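Long-range contact in Cry37AA1 (Bacillus thuringiensis, PDB 4RHZ), which binds calcium and probably acts, together with its partner Cry23Aa1, as one half of a binary insecticidal toxin: residues B[3-8]-B[121-126]. Where two conformers were deposited one is given. Residues are numbered along the deposited sequence.
Sequences VYNATF and YSLTPA
Residues 3-8 and 121-126 bring the two ends of the chain together, running antiparallel side by side. Both are extended. The axes of residues 4-8 and 121-125 approach to 4.5 Å, with 157° between their directions. The register pairs Tyr-4 with Pro-125, Ala-6 with Leu-123 and Phe-8 with Tyr-121. Val-3 O accepts a hydrogen bond from Ala-126 N at 3.0 Å. Tyr-4 (chi1 m) sets its ring beside Pro-125, CD1 to CD 4.1 Å. Asn-5 and Thr-124 form a hydrogen-bonded pair: Asn-5 N to Thr-124 O is 2.8 Å, and Thr-124 N to Asn-5 O is 3.2 Å. A water links Asn-5 ND2 (3.0 Å) to the terminal carboxylate at Ala-126 OXT (2.8 Å). Ala-6 CB packs on Leu-123 CD2 at 3.5 Å. Thr-7 and Ser-122 form the next hydrogen-bonded pair: Thr-7 N to Ser-122 O is 2.9 Å, and Ser-122 N to Thr-7 O is 3.0 Å. Phe-8 (m) places CD2 3.7 Å from CB of Tyr-121 (p). Ala-6, Phe-8, Tyr-121 and Leu-123 share one face; Phe-8 and Tyr-121 meet Met-73 of the other sheet there. Asn-5, Thr-7, Ser-122 and Thr-124 share the opposite face. Strand 55-62 flanks residues 4-8. Terminal strands paired at the centre of one four-stranded sheet fit the C2-like beta sandwich.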
loop_
_atom_site.group_PDB
_atom_site.type_symbol
_atom_site.label_atom_id
_atom_site.label_comp_id
_atom_site.label_asym_id
_atom_site.label_seq_id
_atom_site.Cartn_x
_atom_site.Cartn_y
_atom_site.Cartn_z
ATOM N N VAL B 3 26.332 -6.435 17.111
ATOM C CA VAL B 3 26.184 -7.209 15.886
ATOM C C VAL B 3 24.674 -7.553 15.728
ATOM O O VAL B 3 23.982 -7.803 16.724
ATOM C CB VAL B 3 27.064 -8.464 15.955
ATOM C CG1 VAL B 3 26.793 -9.381 14.766
ATOM C CG2 VAL B 3 28.622 -8.060 16.049
ATOM N N TYR B 4 24.178 -7.564 14.491
ATOM C CA TYR B 4 22.774 -7.874 14.203
ATOM C C TYR B 4 22.573 -9.035 13.280
ATOM O O TYR B 4 23.369 -9.281 12.372
ATOM C CB TYR B 4 22.046 -6.679 13.624
ATOM C CG TYR B 4 22.001 -5.532 14.581
ATOM C CD1 TYR B 4 20.968 -5.428 15.513
ATOM C CD2 TYR B 4 23.009 -4.529 14.575
ATOM C CE1 TYR B 4 20.922 -4.361 16.418
ATOM C CE2 TYR B 4 22.975 -3.488 15.451
ATOM C CZ TYR B 4 21.915 -3.406 16.382
ATOM O OH TYR B 4 21.847 -2.360 17.284
ATOM N N ASN B 5 21.502 -9.770 13.539
ATOM C CA ASN B 5 21.037 -10.787 12.606
ATOM C C ASN B 5 20.238 -9.976 11.611
ATOM O O ASN B 5 19.368 -9.257 11.977
ATOM C CB ASN B 5 20.189 -11.867 13.344
ATOM C CG ASN B 5 21.070 -12.967 14.022
ATOM O OD1 ASN B 5 22.004 -13.465 13.408
ATOM N ND2 ASN B 5 20.733 -13.379 15.242
ATOM N N ALA B 6 20.607 -10.023 10.348
ATOM C CA ALA B 6 19.857 -9.327 9.319
ATOM C C ALA B 6 19.241 -10.368 8.387
ATOM O O ALA B 6 19.946 -11.247 7.884
ATOM C CB ALA B 6 20.727 -8.346 8.551
ATOM N N THR B 7 17.926 -10.240 8.164
ATOM C CA THR B 7 17.145 -11.223 7.397
ATOM C C THR B 7 16.583 -10.516 6.175
ATOM O O THR B 7 15.897 -9.536 6.285
ATOM C CB THR B 7 15.996 -11.878 8.281
ATOM O OG1 THR B 7 16.574 -12.535 9.437
ATOM C CG2 THR B 7 15.092 -12.935 7.452
ATOM N N PHE B 8 16.971 -11.007 5.007
ATOM C CA PHE B 8 16.721 -10.420 3.747
ATOM C C PHE B 8 15.684 -11.274 3.094
ATOM O O PHE B 8 15.827 -12.504 3.069
ATOM C CB PHE B 8 18.039 -10.440 2.902
ATOM C CG PHE B 8 19.139 -9.611 3.536
ATOM C CD1 PHE B 8 20.118 -10.212 4.341
ATOM C CD2 PHE B 8 19.119 -8.227 3.439
ATOM C CE1 PHE B 8 21.068 -9.457 4.979
ATOM C CE2 PHE B 8 20.078 -7.440 4.075
ATOM C CZ PHE B 8 21.063 -8.054 4.836
ATOM N N TYR B 121 14.238 -6.141 4.371
ATOM C CA TYR B 121 15.157 -6.651 5.360
ATOM C C TYR B 121 14.714 -6.241 6.719
ATOM O O TYR B 121 14.044 -5.242 6.823
ATOM C CB TYR B 121 16.610 -6.159 5.112
ATOM C CG TYR B 121 16.917 -4.694 5.386
ATOM C CD1 TYR B 121 17.633 -4.321 6.522
ATOM C CD2 TYR B 121 16.530 -3.691 4.487
ATOM C CE1 TYR B 121 17.950 -2.978 6.781
ATOM C CE2 TYR B 121 16.901 -2.330 4.708
ATOM C CZ TYR B 121 17.605 -1.994 5.857
ATOM O OH TYR B 121 17.911 -0.652 6.099
ATOM N N SER B 122 15.125 -6.999 7.743
ATOM C CA SER B 122 14.856 -6.652 9.132
ATOM C C SER B 122 16.032 -7.076 10.000
ATOM O O SER B 122 16.824 -7.946 9.611
ATOM C CB SER B 122 13.573 -7.358 9.651
ATOM O OG SER B 122 13.668 -8.770 9.531
ATOM N N LEU B 123 16.108 -6.501 11.191
ATOM C CA LEU B 123 17.249 -6.702 12.131
ATOM C C LEU B 123 16.798 -7.004 13.554
ATOM O O LEU B 123 15.853 -6.350 14.034
ATOM C CB LEU B 123 18.024 -5.379 12.262
ATOM C CG LEU B 123 18.321 -4.769 10.898
ATOM C CD1 LEU B 123 18.684 -3.313 11.024
ATOM C CD2 LEU B 123 19.432 -5.598 10.259
ATOM N N THR B 124 17.528 -7.918 14.212
ATOM C CA THR B 124 17.414 -8.189 15.654
ATOM C C THR B 124 18.813 -8.386 16.201
ATOM O O THR B 124 19.640 -8.972 15.521
ATOM C CB THR B 124 16.621 -9.502 16.001
ATOM O OG1 THR B 124 17.117 -10.624 15.237
ATOM C CG2 THR B 124 15.137 -9.305 15.772
ATOM N N PRO B 125 19.080 -7.910 17.434
ATOM C CA PRO B 125 20.382 -8.123 18.067
ATOM C C PRO B 125 20.767 -9.572 17.964
ATOM O O PRO B 125 19.896 -10.445 18.138
ATOM C CB PRO B 125 20.095 -7.814 19.537
ATOM C CG PRO B 125 19.039 -6.752 19.487
ATOM C CD PRO B 125 18.278 -6.926 18.192
ATOM N N ALA B 126 22.022 -9.840 17.626
ATOM C CA ALA B 126 22.472 -11.218 17.505
ATOM C C ALA B 126 22.842 -11.691 18.900
ATOM O O ALA B 126 23.129 -10.890 19.821
ATOM C CB ALA B 126 23.698 -11.360 16.551
ATOM O OXT ALA B 126 22.859 -12.916 19.059
HETATM O O HOH W 1 22.204 -14.987 17.238
#